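Local coordinates for cobalamin biosynthesis protein (Agrobacterium tumefaciens, PDB 3BY5) that probably takes part in cobalamin (vitamin B12) biosynthesis, although its own activity has not been defined, at residues S23-A28 against G121-A126; T46-A51 against E73-V78; A80-M83 against A88-D91. All coordinates share one frame; numbering follows the deposited sequence.

Interaction 1: residues S23-A28 against G121-A126. With SO4 (sulfate ion), chain B.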
loop_
_atom_site.group_PDB
_atom_site.type_symbol
_atom_site.label_atom_id
_atom_site.label_comp_id
_atom_site.label_asym_id
_atom_site.label_seq_id
_atom_site.Cartn_x
_atom_site.Cartn_y
_atom_site.Cartn_z
ATOM N N SER A 23 11.371 12.481 -7.556
ATOM C CA SER A 23 10.899 12.209 -6.201
ATOM C C SER A 23 10.695 13.489 -5.401
ATOM O O SER A 23 9.747 13.603 -4.632
ATOM C CB SER A 23 11.864 11.273 -5.469
ATOM O OG SER A 23 13.108 11.901 -5.215
ATOM N N ASP A 24 11.583 14.457 -5.621
ATOM C CA ASP A 24 11.528 15.759 -4.957
ATOM C C ASP A 24 10.347 16.632 -5.402
ATOM O O ASP A 24 9.912 17.507 -4.656
ATOM C CB ASP A 24 12.863 16.502 -5.128
ATOM C CG ASP A 24 13.473 16.298 -6.507
ATOM O OD1 ASP A 24 13.023 16.963 -7.470
ATOM O OD2 ASP A 24 14.405 15.468 -6.625
ATOM N N ALA A 25 9.834 16.386 -6.607
ATOM C CA ALA A 25 8.634 17.065 -7.093
ATOM C C ALA A 25 7.402 16.559 -6.358
ATOM O O ALA A 25 6.535 17.346 -5.978
ATOM C CB ALA A 25 8.473 16.872 -8.586
ATOM N N ILE A 26 7.341 15.242 -6.166
ATOM C CA ILE A 26 6.282 14.600 -5.395
ATOM C C ILE A 26 6.314 15.079 -3.945
ATOM O O ILE A 26 5.272 15.415 -3.385
ATOM C CB ILE A 26 6.413 13.052 -5.399
ATOM C CG1 ILE A 26 6.878 12.493 -6.762
ATOM C CG2 ILE A 26 5.146 12.389 -4.874
ATOM C CD1 ILE A 26 5.861 12.497 -7.873
ATOM N N ILE A 27 7.514 15.114 -3.356
ATOM C CA ILE A 27 7.718 15.534 -1.960
ATOM C C ILE A 27 7.247 16.970 -1.741
ATOM O O ILE A 27 6.498 17.242 -0.802
ATOM C CB ILE A 27 9.197 15.365 -1.514
ATOM C CG1 ILE A 27 9.555 13.884 -1.377
ATOM C CG2 ILE A 27 9.461 16.072 -0.180
ATOM C CD1 ILE A 27 11.039 13.611 -1.250
ATOM N N ALA A 28 7.672 17.865 -2.632
ATOM C CA ALA A 28 7.249 19.262 -2.637
ATOM C C ALA A 28 5.734 19.405 -2.707
ATOM O O ALA A 28 5.154 20.206 -1.979
ATOM C CB ALA A 28 7.891 19.993 -3.799
ATOM N N GLY A 121 2.975 21.776 -9.628
ATOM C CA GLY A 121 3.780 21.371 -10.780
ATOM C C GLY A 121 2.872 20.513 -11.640
ATOM O O GLY A 121 1.771 20.937 -11.990
ATOM N N ASP A 122 3.313 19.304 -11.970
ATOM C CA ASP A 122 2.410 18.319 -12.578
ATOM C C ASP A 122 2.296 17.042 -11.732
ATOM O O ASP A 122 2.330 15.918 -12.240
ATOM C CB ASP A 122 2.748 18.044 -14.053
ATOM C CG ASP A 122 4.233 18.092 -14.336
ATOM O OD1 ASP A 122 4.646 18.881 -15.212
ATOM O OD2 ASP A 122 4.987 17.345 -13.679
ATOM N N VAL A 123 2.164 17.256 -10.425
ATOM C CA VAL A 123 1.843 16.208 -9.470
ATOM C C VAL A 123 0.488 16.551 -8.856
ATOM O O VAL A 123 0.315 17.622 -8.274
ATOM C CB VAL A 123 2.921 16.081 -8.354
ATOM C CG1 VAL A 123 2.588 14.943 -7.404
ATOM C CG2 VAL A 123 4.302 15.862 -8.946
ATOM N N THR A 124 -0.472 15.644 -9.010
ATOM C CA THR A 124 -1.806 15.797 -8.434
ATOM C C THR A 124 -1.859 15.185 -7.042
ATOM O O THR A 124 -1.358 14.088 -6.818
ATOM C CB THR A 124 -2.879 15.149 -9.321
ATOM O OG1 THR A 124 -2.681 15.565 -10.676
ATOM C CG2 THR A 124 -4.279 15.557 -8.880
ATOM N N VAL A 125 -2.455 15.918 -6.107
ATOM C CA VAL A 125 -2.593 15.477 -4.731
ATOM C C VAL A 125 -4.052 15.583 -4.312
ATOM O O VAL A 125 -4.639 16.665 -4.369
ATOM C CB VAL A 125 -1.733 16.326 -3.771
ATOM C CG1 VAL A 125 -1.730 15.715 -2.373
ATOM C CG2 VAL A 125 -0.299 16.473 -4.295
ATOM N N ALA A 126 -4.627 14.450 -3.907
ATOM C CA ALA A 126 -5.979 14.392 -3.342
ATOM C C ALA A 126 -5.906 13.980 -1.882
ATOM O O ALA A 126 -5.298 12.970 -1.564
ATOM C CB ALA A 126 -6.829 13.408 -4.107
HETATM S S SO4 B . -5.933 12.835 -11.375
HETATM O O1 SO4 B . -5.170 11.598 -11.248
HETATM O O2 SO4 B . -6.472 13.228 -10.079
HETATM O O3 SO4 B . -5.066 13.897 -11.869
HETATM O O4 SO4 B . -7.032 12.633 -12.313
#
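Val123 turns both of its methyls onto the first turn of helix 23-37, overlapping Ile26 and, more loosely, the methyl of Ala25. The arrangement belongs to an alpha/beta fold: helix 23-37 is the connection of a beta-alpha-beta crossover from strand 11-17 to strand 43-46, and here it packs on the sheet where the antiparallel strand 123-129 lies beside strand 11-17. With CG1 anti to the backbone N (chi1 -178°), Val123 presents CG2 to the helix, 3.9 Å from Ile26 CD1, while Val123 CG1 is 4.1 Å from that same Ile26 CD1. The two side chains cross at about a right angle, the far end of Ile26 fitting against the fork of the valine. Ala25 is small enough for the helix to come close, and its carbonyl O lies 4.0 Å from Val123 CG2. A beta-branched valine suits an extended strand, and the longer isoleucine can also reach Leu56 and Ala59 of helix 54-62, so it fills the junction between two helices and the sheet. Strand alternation sends the next side chain, Thr124, to the other face, where a sulfate, probably from the crystallisation liquor, is also held by Ser97 and Ser99. There Thr124 OG1 donates a hydrogen bond of 3.1 Å to sulfate O3, and Thr124 CG2 rests 3.4 Å from sulfate O2.

Interaction 2: residues T46-A51 against E73-V78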
loop_
_atom_site.group_PDB
_atom_site.type_symbol
_atom_site.label_atom_id
_atom_site.label_comp_id
_atom_site.label_asym_id
_atom_site.label_seq_id
_atom_site.Cartn_x
_atom_site.Cartn_y
_atom_site.Cartn_z
ATOM N N THR A 46 -1.767 5.513 -4.537
ATOM C CA THR A 46 -1.681 5.729 -5.977
ATOM C C THR A 46 -2.450 4.684 -6.770
ATOM O O THR A 46 -2.830 3.639 -6.250
ATOM C CB THR A 46 -0.203 5.805 -6.473
ATOM O OG1 THR A 46 -0.170 6.296 -7.816
ATOM C CG2 THR A 46 0.496 4.452 -6.411
ATOM N N ALA A 47 -2.681 4.998 -8.035
ATOM C CA ALA A 47 -3.281 4.085 -8.990
ATOM C C ALA A 47 -2.162 3.206 -9.537
ATOM O O ALA A 47 -0.996 3.517 -9.298
ATOM C CB ALA A 47 -3.908 4.884 -10.091
ATOM N N PRO A 48 -2.513 2.140 -10.249
ATOM C CA PRO A 48 -1.513 1.280 -10.893
ATOM C C PRO A 48 -0.540 2.086 -11.746
ATOM O O PRO A 48 -0.948 2.706 -12.728
ATOM C CB PRO A 48 -2.363 0.371 -11.783
ATOM C CG PRO A 48 -3.679 0.304 -11.093
ATOM C CD PRO A 48 -3.886 1.654 -10.470
ATOM N N LEU A 49 0.735 2.074 -11.369
ATOM C CA LEU A 49 1.708 3.003 -11.929
ATOM C C LEU A 49 2.218 2.519 -13.283
ATOM O O LEU A 49 2.206 1.321 -13.569
ATOM C CB LEU A 49 2.880 3.197 -10.965
ATOM C CG LEU A 49 3.097 2.091 -9.931
ATOM C CD1 LEU A 49 3.742 0.873 -10.575
ATOM C CD2 LEU A 49 3.938 2.597 -8.770
ATOM N N LYS A 50 2.665 3.456 -14.112
ATOM C CA LYS A 50 2.498 3.344 -15.556
ATOM C C LYS A 50 3.805 2.942 -16.232
ATOM O O LYS A 50 4.132 1.758 -16.316
ATOM C CB LYS A 50 1.988 4.663 -16.140
ATOM C CG LYS A 50 0.477 4.736 -16.282
ATOM C CD LYS A 50 0.054 5.971 -17.060
ATOM C CE LYS A 50 -0.299 7.118 -16.127
ATOM N NZ LYS A 50 0.916 7.796 -15.595
ATOM N N ALA A 51 4.547 3.934 -16.713
ATOM C CA ALA A 51 5.865 3.696 -17.288
ATOM C C ALA A 51 6.970 4.065 -16.306
ATOM O O ALA A 51 7.935 3.320 -16.133
ATOM C CB ALA A 51 6.025 4.471 -18.586
ATOM N N GLU A 73 -9.406 -2.887 -9.895
ATOM C CA GLU A 73 -10.684 -3.450 -9.446
ATOM C C GLU A 73 -11.213 -2.715 -8.229
ATOM O O GLU A 73 -12.416 -2.504 -8.100
ATOM C CB GLU A 73 -10.519 -4.933 -9.084
ATOM C CG GLU A 73 -10.474 -5.897 -10.271
ATOM C CD GLU A 73 -9.114 -5.964 -10.974
ATOM O OE1 GLU A 73 -9.028 -6.648 -12.022
ATOM O OE2 GLU A 73 -8.133 -5.349 -10.489
ATOM N N ARG A 74 -10.293 -2.344 -7.342
ATOM C CA ARG A 74 -10.604 -1.649 -6.101
ATOM C C ARG A 74 -10.913 -0.177 -6.382
ATOM O O ARG A 74 -11.798 0.403 -5.758
ATOM C CB ARG A 74 -9.436 -1.812 -5.116
ATOM C CG ARG A 74 -9.629 -1.213 -3.719
ATOM C CD ARG A 74 -10.474 -2.086 -2.798
ATOM N NE ARG A 74 -11.874 -1.660 -2.762
ATOM C CZ ARG A 74 -12.393 -0.838 -1.851
ATOM N NH1 ARG A 74 -11.631 -0.340 -0.880
ATOM N NH2 ARG A 74 -13.682 -0.515 -1.910
ATOM N N LEU A 75 -10.187 0.411 -7.331
ATOM C CA LEU A 75 -10.429 1.781 -7.769
ATOM C C LEU A 75 -11.797 1.918 -8.389
ATOM O O LEU A 75 -12.536 2.847 -8.060
ATOM C CB LEU A 75 -9.394 2.215 -8.799
ATOM C CG LEU A 75 -7.977 2.583 -8.365
ATOM C CD1 LEU A 75 -7.172 2.962 -9.586
ATOM C CD2 LEU A 75 -7.996 3.724 -7.395
ATOM N N GLU A 76 -12.124 0.992 -9.290
ATOM C CA GLU A 76 -13.430 0.960 -9.940
ATOM C C GLU A 76 -14.578 0.825 -8.935
ATOM O O GLU A 76 -15.586 1.518 -9.048
ATOM C CB GLU A 76 -13.493 -0.161 -10.980
ATOM C CG GLU A 76 -12.739 0.130 -12.284
ATOM C CD GLU A 76 -13.352 1.252 -13.124
ATOM O OE1 GLU A 76 -14.581 1.500 -13.030
ATOM O OE2 GLU A 76 -12.592 1.881 -13.896
ATOM N N ALA A 77 -14.402 -0.050 -7.949
ATOM C CA ALA A 77 -15.381 -0.261 -6.884
ATOM C C ALA A 77 -15.676 1.018 -6.117
ATOM O O ALA A 77 -16.835 1.364 -5.919
ATOM C CB ALA A 77 -14.897 -1.346 -5.934
ATOM N N VAL A 78 -14.613 1.713 -5.714
ATOM C CA VAL A 78 -14.683 2.974 -4.963
ATOM C C VAL A 78 -15.375 4.070 -5.767
ATOM O O VAL A 78 -16.269 4.750 -5.255
ATOM C CB VAL A 78 -13.267 3.407 -4.500
ATOM C CG1 VAL A 78 -13.213 4.866 -4.093
ATOM C CG2 VAL A 78 -12.835 2.543 -3.350
#
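The backbones come nearest at Ala47 and Leu75, whose CA atoms are 7.6 Å apart, as the extended segment following strand 43-46 passes one flank of helix 72-84. That gap is spanned by a single leucine branch. Leu75 points from the helix toward the loop, and its chain runs out straight, CD1 lying anti to CA (chi2 180°), which carries this methyl to the limit of the side chain's reach. There Leu75 CD1 meets two partners: Pro48 CD at 3.6 Å and Ala47 CB at 3.8 Å. The leucine methyl comes up against the CD corner of the proline ring, beside the ring nitrogen, while the alanine methyl adds a second point of support.

The residue types fit their places. Proline restricts its own phi and prefers an extended residue before it, as Ala47 is here, so the chain leaves the sheet along a defined path; the short alanine gives the leucine methyl a small hydrocarbon surface to rest on beside the proline. Leu75 is buried and is further covered by Val70 and by Ala102 of helix 98-107, which also meets the contact through Val98 on Ala47. Just before the loop, Thr46 is tied into the sheet by backbone bonds to Glu68 and Val70 and by its OG1 to the carbonyl of Ile15. Farther along, Leu49 packs on Ala57 of the second subunit, placing the loop close to the dimer interface.

Every touching atom across the two segments is carbon, so the fit depends on shape and on exclusion of water, and the polar bonds nearby, those of Thr46, lie within the sheet rather than across this contact.

Interaction 3: residues A80-M83 against A88-D91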
loop_
_atom_site.group_PDB
_atom_site.type_symbol
_atom_site.label_atom_id
_atom_site.label_comp_id
_atom_site.label_asym_id
_atom_site.label_seq_id
_atom_site.Cartn_x
_atom_site.Cartn_y
_atom_site.Cartn_z
ATOM N N ALA A 80 -17.458 3.604 -8.236
ATOM C CA ALA A 80 -18.855 3.174 -8.329
ATOM C C ALA A 80 -19.641 3.510 -7.069
ATOM O O ALA A 80 -20.728 4.055 -7.165
ATOM C CB ALA A 80 -18.937 1.687 -8.626
ATOM N N GLU A 81 -19.076 3.202 -5.901
ATOM C CA GLU A 81 -19.682 3.521 -4.598
ATOM C C GLU A 81 -19.967 5.014 -4.397
ATOM O O GLU A 81 -21.021 5.387 -3.873
ATOM C CB GLU A 81 -18.795 3.016 -3.451
ATOM C CG GLU A 81 -18.842 1.508 -3.221
ATOM C CD GLU A 81 -17.572 0.956 -2.574
ATOM O OE1 GLU A 81 -17.214 -0.205 -2.871
ATOM O OE2 GLU A 81 -16.927 1.674 -1.774
ATOM N N THR A 82 -19.037 5.859 -4.834
ATOM C CA THR A 82 -19.146 7.304 -4.646
ATOM C C THR A 82 -20.158 7.950 -5.590
ATOM O O THR A 82 -20.503 9.118 -5.433
ATOM C CB THR A 82 -17.778 8.010 -4.797
ATOM O OG1 THR A 82 -17.168 7.618 -6.029
ATOM C CG2 THR A 82 -16.856 7.654 -3.644
HETATM N N MSE A 83 -20.630 7.180 -6.566
HETATM C CA MSE A 83 -21.630 7.654 -7.514
HETATM C C MSE A 83 -23.017 7.086 -7.237
HETATM O O MSE A 83 -23.994 7.485 -7.876
HETATM C CB MSE A 83 -21.205 7.317 -8.936
HETATM C CG MSE A 83 -20.034 8.136 -9.420
HETATM SE SE MSE A 83 -19.318 7.455 -11.086
HETATM C CE MSE A 83 -20.808 7.916 -12.273
ATOM N N ALA A 88 -21.515 11.514 -0.607
ATOM C CA ALA A 88 -21.001 12.467 0.374
ATOM C C ALA A 88 -19.478 12.366 0.569
ATOM O O ALA A 88 -18.881 13.193 1.264
ATOM C CB ALA A 88 -21.731 12.295 1.703
ATOM N N SER A 89 -18.857 11.360 -0.048
ATOM C CA SER A 89 -17.411 11.165 0.034
ATOM C C SER A 89 -16.623 12.135 -0.844
ATOM O O SER A 89 -15.447 12.377 -0.594
ATOM C CB SER A 89 -17.033 9.723 -0.314
ATOM O OG SER A 89 -17.657 8.803 0.565
ATOM N N LEU A 90 -17.263 12.681 -1.873
ATOM C CA LEU A 90 -16.606 13.679 -2.713
ATOM C C LEU A 90 -17.268 15.044 -2.638
ATOM O O LEU A 90 -18.476 15.147 -2.441
ATOM C CB LEU A 90 -16.457 13.212 -4.172
ATOM C CG LEU A 90 -17.373 12.188 -4.845
ATOM C CD1 LEU A 90 -18.782 12.712 -5.060
ATOM C CD2 LEU A 90 -16.768 11.807 -6.170
ATOM N N ASP A 91 -16.460 16.089 -2.793
ATOM C CA ASP A 91 -16.942 17.467 -2.722
ATOM C C ASP A 91 -17.161 18.103 -4.096
ATOM O O ASP A 91 -17.200 19.328 -4.224
ATOM C CB ASP A 91 -16.017 18.333 -1.849
ATOM C CG ASP A 91 -14.530 18.100 -2.125
ATOM O OD1 ASP A 91 -13.708 18.595 -1.321
ATOM O OD2 ASP A 91 -14.175 17.435 -3.125
#
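The flat group in this contact is the peptide carbonyl of Thr82, whose O lies 4.0 Å from the CD1 methyl of Leu90; that methyl sits beyond the oxygen and tilted out of the carbonyl plane, not stacked on its face. No aromatic ring takes part, and the remaining contacts are made by aliphatic carbons. Thr82 is the hub on the helical side. Its CG2 meets Ser89 CB at 3.9 Å, while its CB faces the branched end of Leu90, with Leu90 CD2 at 4.2 Å. The leucine therefore meets both the base of the threonine side chain and its carbonyl oxygen, and the serine meets the methyl.

This division follows from the first torsion of Thr82. OG1 sits between the backbone N and the carbonyl carbon (chi1 52°), turned back to the preceding helical turn, where it is hydrogen-bonded to the carbonyl of Ala79, with that of Val78 also within bonding reach of the same single proton. CG2 lies anti to the carbonyl carbon and is thereby presented to Ser89. Threonine suits such a place because its two branches do different work: the hydroxyl is satisfied within its own helix, so a buried residue can offer a hydrocarbon face to the returning chain. Ser89 behaves likewise, using CB for the contact while its OG is hydrogen-bonded to the carbonyl of Ala111. Leu90 supplies a broad branched surface that, with Pro96, helps cover the threonine.

The chain thus folds back on itself through a short turn after helix 72-84, the 3-10 segment around Ser89 lying across from Thr82. Pro96 touches both Thr82 and Leu90 in the connection to helix 98-107, and on the sheet side the segment joins strand 112-120 at Leu113, through the backbone of Ser89 and the side chain of Leu90.

Interaction 1 joins the early helix 23-37 to the late strand 123-129, so along the chain it encloses the other two, with interaction 2 closing before interaction 3 opens. The centres of interactions 1 and 2 are about 18 Å apart and those of 1 and 3 about 24 Å, interactions 1 and 3 falling on opposite sides of the chain's centre. Interactions 2 and 3 are closer, about 16 Å between centres, because both use helix 72-84; a long, weak ion pair between Arg74 and Glu81 runs along it from one to the other. Together they pack one helix on the central sheet and join both ends of another to its surroundings, all within the part of the chain that belongs to the CbiG C-terminal family.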